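Local coordinates for sporozoite surface protein 2 (Plasmodium vivax, PDB 4HQO) that probably serves as a sporozoite surface adhesion receptor in gliding motility, through a metal-binding von Willebrand factor A domain and a thrombospondin type 1 domain, at residues Glu17-Tyr22 with Lys124-Val129; Leu21-Asp26 with Leu60-Phe65; Asp26-Ile31 with Gly101-Thr106. The protein carries 4 engineered substitutions. All coordinates share one frame; numbering follows the deposited sequence.

Interaction 1: residues Glu17-Tyr22 with Lys124-Val129; sequences EQVDLY and KAIQLV. Engineered in segment 17-22: Q18 (natural residue Ser).
The Y22 ring crosses the amide of Q127 obliquely, ring and amide planes 54° apart, with Q127 OE1 at the ring edge. The two strands, 19-22 and 126-129, are parallel neighbours in the central sheet of the von Willebrand factor A domain, a Rossmann-like fold. Backbone bonds run from I126 N to Q18 O, D20 N to I126 O, L128 N to D20 O and Y22 N to L128 O. D20, Y22, Q127 and V129 share one face, which helix 105-117 covers. V19, L21, I126 and L128 share the other, where L21 CG rests on L128 CD2 (4.0 Å) and helix 192-203 packs. The chain of Q127 bends at CG (chi2 -59°), and its amide bridges two residues of strand 19-22. NE2 gives a nearly straight bond to D20 OD2 (3.0 Å), on the anti side and tilted out of the carboxylate plane, and a second bond to A125 O from above the carbonyl plane. D20 also forms a salt bridge with R122, which probably helps balance its charge on this buried face. Just before the strands begin, a water joins Q18 OE1 to K124 N; Q18 is an engineered residue. Y22 OH donates to Q127 OE1 at 2.6 Å, in the plane of the amide carbonyl.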
# COMPACT_ATOMS: atom_id res chain seq x y z
N GLU A 17 -5.17 -4.55 -6.13
CA GLU A 17 -6.12 -4.76 -5.04
C GLU A 17 -5.51 -4.44 -3.67
O GLU A 17 -6.23 -4.13 -2.72
CB GLU A 17 -6.69 -6.18 -5.07
CG GLU A 17 -5.75 -7.26 -4.57
CD GLU A 17 -4.69 -7.67 -5.59
OE1 GLU A 17 -4.69 -7.12 -6.71
OE2 GLU A 17 -3.86 -8.54 -5.26
N GLN A 18 -4.19 -4.51 -3.57
CA GLN A 18 -3.51 -4.19 -2.32
C GLN A 18 -3.42 -2.68 -2.14
O GLN A 18 -2.92 -1.97 -3.02
CB GLN A 18 -2.12 -4.82 -2.28
CG GLN A 18 -2.13 -6.33 -2.43
CD GLN A 18 -0.79 -6.96 -2.14
OE1 GLN A 18 0.19 -6.27 -1.87
NE2 GLN A 18 -0.72 -8.28 -2.21
N VAL A 19 -3.92 -2.19 -1.00
CA VAL A 19 -3.83 -0.78 -0.63
C VAL A 19 -3.39 -0.69 0.82
O VAL A 19 -4.02 -1.29 1.70
CB VAL A 19 -5.19 -0.05 -0.77
CG1 VAL A 19 -5.06 1.42 -0.36
CG2 VAL A 19 -5.74 -0.17 -2.19
N ASP A 20 -2.29 0.02 1.08
CA ASP A 20 -1.89 0.33 2.45
C ASP A 20 -2.38 1.73 2.74
O ASP A 20 -1.91 2.69 2.14
CB ASP A 20 -0.38 0.28 2.61
CG ASP A 20 0.18 -1.11 2.57
OD1 ASP A 20 -0.55 -2.07 2.94
OD2 ASP A 20 1.36 -1.26 2.18
N LEU A 21 -3.36 1.84 3.64
CA LEU A 21 -4.04 3.11 3.87
C LEU A 21 -3.69 3.64 5.26
O LEU A 21 -4.02 3.03 6.27
CB LEU A 21 -5.55 2.91 3.73
CG LEU A 21 -6.46 4.13 3.52
CD1 LEU A 21 -7.80 3.67 2.97
CD2 LEU A 21 -6.67 4.90 4.80
N TYR A 22 -3.01 4.77 5.28
CA TYR A 22 -2.51 5.36 6.51
C TYR A 22 -3.45 6.48 6.90
O TYR A 22 -3.48 7.52 6.26
CB TYR A 22 -1.08 5.89 6.30
CG TYR A 22 -0.12 4.86 5.75
CD1 TYR A 22 0.05 4.70 4.38
CD2 TYR A 22 0.63 4.05 6.60
CE1 TYR A 22 0.94 3.76 3.87
CE2 TYR A 22 1.52 3.10 6.10
CZ TYR A 22 1.67 2.96 4.73
OH TYR A 22 2.54 2.02 4.23
N LYS A 124 3.84 -4.17 -3.44
CA LYS A 124 2.94 -4.00 -4.58
C LYS A 124 1.71 -3.17 -4.26
O LYS A 124 0.84 -2.97 -5.11
CB LYS A 124 2.51 -5.37 -5.12
CG LYS A 124 3.65 -6.16 -5.76
CD LYS A 124 3.18 -7.54 -6.19
CE LYS A 124 4.26 -8.28 -6.96
NZ LYS A 124 3.81 -9.64 -7.38
N ALA A 125 1.61 -2.70 -3.02
CA ALA A 125 0.41 -2.00 -2.59
C ALA A 125 0.44 -0.51 -2.92
O ALA A 125 1.48 0.14 -2.82
CB ALA A 125 0.18 -2.20 -1.09
N ILE A 126 -0.71 0.01 -3.33
CA ILE A 126 -0.94 1.45 -3.39
C ILE A 126 -0.73 2.03 -1.99
O ILE A 126 -1.24 1.50 -1.02
CB ILE A 126 -2.38 1.74 -3.81
CG1 ILE A 126 -2.58 1.38 -5.29
CG2 ILE A 126 -2.73 3.18 -3.59
CD1 ILE A 126 -4.03 1.33 -5.69
N GLN A 127 0.05 3.11 -1.90
CA GLN A 127 0.32 3.77 -0.63
C GLN A 127 -0.58 5.01 -0.55
O GLN A 127 -0.38 5.96 -1.30
CB GLN A 127 1.80 4.16 -0.54
CG GLN A 127 2.76 2.97 -0.62
CD GLN A 127 2.51 1.96 0.48
OE1 GLN A 127 2.51 2.30 1.67
NE2 GLN A 127 2.27 0.71 0.10
N LEU A 128 -1.57 4.99 0.34
CA LEU A 128 -2.52 6.09 0.41
C LEU A 128 -2.59 6.68 1.81
O LEU A 128 -2.92 5.99 2.77
CB LEU A 128 -3.92 5.64 -0.03
CG LEU A 128 -5.05 6.65 0.24
CD1 LEU A 128 -4.88 7.97 -0.56
CD2 LEU A 128 -6.41 6.03 -0.03
N VAL A 129 -2.26 7.97 1.92
CA VAL A 129 -2.40 8.64 3.21
C VAL A 129 -3.67 9.47 3.22
O VAL A 129 -3.90 10.28 2.33
CB VAL A 129 -1.22 9.58 3.52
CG1 VAL A 129 -1.48 10.31 4.83
CG2 VAL A 129 0.08 8.79 3.60
O HOH W 1 2.97 -6.68 -2.11
O HOH W 2 -1.71 -2.56 -5.64

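Interaction 2: residues Leu21-Asp26 with Leu60-Phe65; sequences LYLLVD and LYMNLF. With NA (sodium ion), chain G.
Strands 21-26 and 60-65 run parallel, 17° apart, and five backbone hydrogen bonds join them from Y61 N to L21 O at one end to F65 N to V25 O at the other. They are the two strands of a right-handed beta-alpha-beta crossover whose helix is 33-49, in the central sheet of the von Willebrand factor A domain. That helix covers the face carrying L23, V25, M62 and L64. There the extended chain of M62 lies alongside L23 and points the same way. Its CE methyl touches both V25 CG2 (3.9 Å) and L23 CD2 (4.1 Å). L60 CD1 sits against L21 CD2 and L23 CB.

The opposite face carries Y22, Y61, L24, N63, D26 and F65, under helix 105-117. The rings of Y22 and Y61 meet obliquely, with planes 56° apart. The contact runs from Y22 CD2 to Y61 CD1 (3.7 Å), and H115 meets both rings edge-to-face. L24 CD2 comes to the edge of the Y61 ring at CE1 and also touches N63 CB. F65 holds CG between the backbone N and the carbonyl carbon (chi1 63°). This turns the ring back over the neighbouring strand, and D26 CA lies over its face, 3.7 Å from the centroid, in a CH-pi contact.

Y61 OH binds the sodium ion at 2.3 Å, and E71 is the other protein ligand. The ion lies at the ring edge, in plane. N63 ND2 donates to the same oxygen (2.8 Å). The phenol oxygen therefore faces a cation and an N-H donor together, which would probably polarise the phenol O-H, though the carboxylate of E71 on the same ion should temper the effect.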
# COMPACT_ATOMS: atom_id res chain seq x y z
N LEU A 21 -3.36 1.84 3.64
CA LEU A 21 -4.04 3.11 3.87
C LEU A 21 -3.69 3.64 5.26
O LEU A 21 -4.02 3.03 6.27
CB LEU A 21 -5.55 2.91 3.73
CG LEU A 21 -6.46 4.13 3.52
CD1 LEU A 21 -7.80 3.67 2.97
CD2 LEU A 21 -6.67 4.90 4.80
N TYR A 22 -3.01 4.77 5.28
CA TYR A 22 -2.51 5.36 6.51
C TYR A 22 -3.45 6.48 6.90
O TYR A 22 -3.48 7.52 6.26
CB TYR A 22 -1.08 5.89 6.30
CG TYR A 22 -0.12 4.86 5.75
CD1 TYR A 22 0.05 4.70 4.38
CD2 TYR A 22 0.63 4.05 6.60
CE1 TYR A 22 0.94 3.76 3.87
CE2 TYR A 22 1.52 3.10 6.10
CZ TYR A 22 1.67 2.96 4.73
OH TYR A 22 2.54 2.02 4.23
N LEU A 23 -4.26 6.25 7.92
CA LEU A 23 -5.24 7.23 8.36
C LEU A 23 -4.67 8.02 9.53
O LEU A 23 -4.48 7.48 10.62
CB LEU A 23 -6.54 6.53 8.76
CG LEU A 23 -7.74 7.36 9.22
CD1 LEU A 23 -8.02 8.50 8.26
CD2 LEU A 23 -8.97 6.45 9.33
N LEU A 24 -4.38 9.30 9.28
CA LEU A 24 -3.73 10.16 10.28
C LEU A 24 -4.77 11.14 10.80
O LEU A 24 -5.28 11.98 10.05
CB LEU A 24 -2.56 10.92 9.66
CG LEU A 24 -1.55 10.12 8.81
CD1 LEU A 24 -0.41 11.03 8.31
CD2 LEU A 24 -1.00 8.95 9.60
N VAL A 25 -5.10 11.02 12.08
CA VAL A 25 -6.22 11.77 12.64
C VAL A 25 -5.73 12.85 13.62
O VAL A 25 -5.03 12.56 14.59
CB VAL A 25 -7.24 10.83 13.35
CG1 VAL A 25 -8.42 11.64 13.89
CG2 VAL A 25 -7.73 9.75 12.38
N ASP A 26 -6.10 14.09 13.33
CA ASP A 26 -5.75 15.23 14.18
C ASP A 26 -6.61 15.20 15.45
O ASP A 26 -7.83 15.37 15.37
CB ASP A 26 -6.03 16.51 13.40
CG ASP A 26 -5.46 17.77 14.05
OD1 ASP A 26 -5.29 17.82 15.29
OD2 ASP A 26 -5.22 18.73 13.28
N LEU A 60 -5.46 -1.24 6.89
CA LEU A 60 -5.55 0.06 7.52
C LEU A 60 -4.41 0.26 8.53
O LEU A 60 -4.07 -0.65 9.28
CB LEU A 60 -6.91 0.20 8.21
CG LEU A 60 -7.20 1.49 8.98
CD1 LEU A 60 -7.26 2.67 8.04
CD2 LEU A 60 -8.52 1.35 9.79
N TYR A 61 -3.81 1.44 8.51
CA TYR A 61 -2.95 1.90 9.59
C TYR A 61 -3.63 3.15 10.16
O TYR A 61 -4.28 3.89 9.43
CB TYR A 61 -1.53 2.21 9.09
CG TYR A 61 -0.70 3.06 10.04
CD1 TYR A 61 -0.80 4.45 10.02
CD2 TYR A 61 0.20 2.49 10.92
CE1 TYR A 61 -0.06 5.24 10.85
CE2 TYR A 61 0.96 3.28 11.77
CZ TYR A 61 0.82 4.66 11.73
OH TYR A 61 1.56 5.47 12.55
N MET A 62 -3.53 3.36 11.47
CA MET A 62 -4.18 4.54 12.04
C MET A 62 -3.33 5.17 13.13
O MET A 62 -2.81 4.49 14.01
CB MET A 62 -5.57 4.20 12.57
CG MET A 62 -6.40 5.40 13.01
SD MET A 62 -8.01 4.81 13.64
CE MET A 62 -9.02 6.27 13.43
N ASN A 63 -3.19 6.49 13.03
CA ASN A 63 -2.40 7.26 13.99
C ASN A 63 -3.20 8.46 14.46
O ASN A 63 -3.84 9.16 13.66
CB ASN A 63 -1.10 7.76 13.34
CG ASN A 63 -0.07 8.21 14.36
OD1 ASN A 63 -0.22 9.25 15.00
ND2 ASN A 63 0.99 7.42 14.51
N LEU A 64 -3.13 8.71 15.76
CA LEU A 64 -3.77 9.87 16.36
C LEU A 64 -2.68 10.87 16.74
O LEU A 64 -1.79 10.56 17.54
CB LEU A 64 -4.52 9.44 17.61
CG LEU A 64 -5.28 10.55 18.36
CD1 LEU A 64 -6.46 11.03 17.53
CD2 LEU A 64 -5.75 10.03 19.69
N PHE A 65 -2.73 12.07 16.18
CA PHE A 65 -1.70 13.05 16.54
C PHE A 65 -2.24 14.29 17.23
O PHE A 65 -3.30 14.81 16.91
CB PHE A 65 -0.82 13.41 15.34
CG PHE A 65 -1.55 14.09 14.21
CD1 PHE A 65 -2.18 13.35 13.22
CD2 PHE A 65 -1.57 15.48 14.12
CE1 PHE A 65 -2.84 13.98 12.16
CE2 PHE A 65 -2.22 16.12 13.06
CZ PHE A 65 -2.85 15.37 12.08
NA NA G . 3.29 4.38 13.59

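Interaction 3: residues Asp26-Ile31 with Gly101-Thr106; sequences DGSGSI and GTTSMT. Engineered in segment 101-106: S104 (natural residue Asn). With MG (magnesium ion), chain E.
S28 and S30 both hold OG between the backbone N and the carbonyl carbon (chi1 72° and 60°), while T103 has OG1 anti to its carbonyl carbon; these torsions bring three hydroxyl oxygens onto one magnesium ion. The site is the metal ion-dependent adhesion site (MIDAS) of the von Willebrand factor A domain, whose DxSxS motif is D26, S28 and S30. The metal lies 2.3 Å from S28 OG and 2.2 Å from T103 OG1. Three waters bring the ligands to six. D26 stays in the second shell. Its OD1 accepts from S28 N in an Asx turn and from S28 OG (2.8 Å), while OD2 accepts from a metal-bound water and from T133. D134 likewise backs S30 OG. T103 CG2 touches D26 OD2 at 3.6 Å. The two loops also meet through the backbone, where G29 N donates to G101 O (2.9 Å). A metal-bound water donates to the same carbonyl and accepts from S30 N. All direct protein ligands here are hydroxyls, with the carboxylates one shell out. The ion would thus probably keep much of its electrophilic character, which would be consistent with an acidic ligand group binding there, as in integrin MIDAS sites.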
# COMPACT_ATOMS: atom_id res chain seq x y z
N ASP A 26 -6.10 14.09 13.33
CA ASP A 26 -5.75 15.23 14.18
C ASP A 26 -6.61 15.20 15.45
O ASP A 26 -7.83 15.37 15.37
CB ASP A 26 -6.03 16.51 13.40
CG ASP A 26 -5.46 17.77 14.05
OD1 ASP A 26 -5.29 17.82 15.29
OD2 ASP A 26 -5.22 18.73 13.28
N GLY A 27 -6.00 14.98 16.61
CA GLY A 27 -6.73 14.99 17.88
C GLY A 27 -6.34 16.15 18.79
O GLY A 27 -6.48 16.07 20.02
N SER A 28 -5.82 17.22 18.20
CA SER A 28 -5.32 18.37 18.94
C SER A 28 -6.44 19.23 19.55
O SER A 28 -7.61 19.10 19.19
CB SER A 28 -4.45 19.25 18.04
OG SER A 28 -5.24 19.95 17.09
N GLY A 29 -6.06 20.13 20.44
CA GLY A 29 -7.00 21.02 21.09
C GLY A 29 -7.80 21.90 20.15
O GLY A 29 -8.97 22.16 20.42
N SER A 30 -7.20 22.37 19.06
CA SER A 30 -7.92 23.22 18.12
C SER A 30 -9.08 22.50 17.42
O SER A 30 -10.03 23.13 16.96
CB SER A 30 -6.99 23.86 17.10
OG SER A 30 -6.31 22.88 16.35
N ILE A 31 -9.02 21.18 17.34
CA ILE A 31 -10.14 20.43 16.77
C ILE A 31 -11.40 20.67 17.61
O ILE A 31 -12.44 21.07 17.09
CB ILE A 31 -9.82 18.94 16.67
CG1 ILE A 31 -8.61 18.74 15.76
CG2 ILE A 31 -11.02 18.17 16.15
CD1 ILE A 31 -8.78 19.37 14.39
N GLY A 101 -4.21 19.76 23.36
CA GLY A 101 -2.81 19.90 23.05
C GLY A 101 -2.50 20.48 21.70
O GLY A 101 -3.37 20.97 20.98
N THR A 102 -1.22 20.42 21.35
CA THR A 102 -0.75 20.97 20.09
C THR A 102 -0.91 19.92 18.98
O THR A 102 -1.66 18.95 19.15
CB THR A 102 0.70 21.47 20.24
OG1 THR A 102 1.50 20.44 20.82
CG2 THR A 102 0.73 22.71 21.20
N THR A 103 -0.24 20.10 17.84
CA THR A 103 -0.56 19.35 16.63
C THR A 103 0.69 18.76 15.95
O THR A 103 1.27 19.39 15.06
CB THR A 103 -1.30 20.25 15.63
OG1 THR A 103 -2.30 21.01 16.32
CG2 THR A 103 -1.95 19.42 14.52
N SER A 104 1.09 17.57 16.38
CA SER A 104 2.28 16.91 15.85
C SER A 104 2.06 16.31 14.45
O SER A 104 2.17 15.10 14.25
CB SER A 104 2.72 15.81 16.81
OG SER A 104 3.16 16.36 18.04
N MET A 105 1.77 17.17 13.48
CA MET A 105 1.38 16.67 12.16
C MET A 105 2.58 16.09 11.40
O MET A 105 2.46 15.08 10.72
CB MET A 105 0.71 17.78 11.35
CG MET A 105 0.27 17.36 9.97
SD MET A 105 -0.35 18.73 8.99
CE MET A 105 -1.74 19.24 10.00
N THR A 106 3.73 16.75 11.52
CA THR A 106 4.95 16.29 10.86
C THR A 106 5.34 14.91 11.39
O THR A 106 5.71 14.03 10.63
CB THR A 106 6.10 17.29 11.08
OG1 THR A 106 5.79 18.53 10.45
CG2 THR A 106 7.45 16.74 10.54
MG MG E . -4.27 21.95 16.55
O HOH W 3 -4.53 21.16 14.56
O HOH W 4 -4.24 22.65 18.62
O HOH W 5 -3.16 23.75 16.29

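How the interactions relate
From the N terminus, the chain enters the central sheet along strand 19-26, which serves interactions 1 and 2 in turn. Interaction 2 closes the shorter loop, through helix 33-49 to strand 58-65. Interaction 1 closes the longest, returning at strand 126-133 on the other side of strand 19-26. The two share L21 and Y22, and V129 packs on L24. Interaction 3 starts where strand 19-26 ends and joins its following loop to the loop before helix 105-117. It nests inside the loop of interaction 1 but crosses interaction 2. D26 belongs to both 2 and 3, and F65 packs on T103 and M105, tying the sheet to the magnesium site.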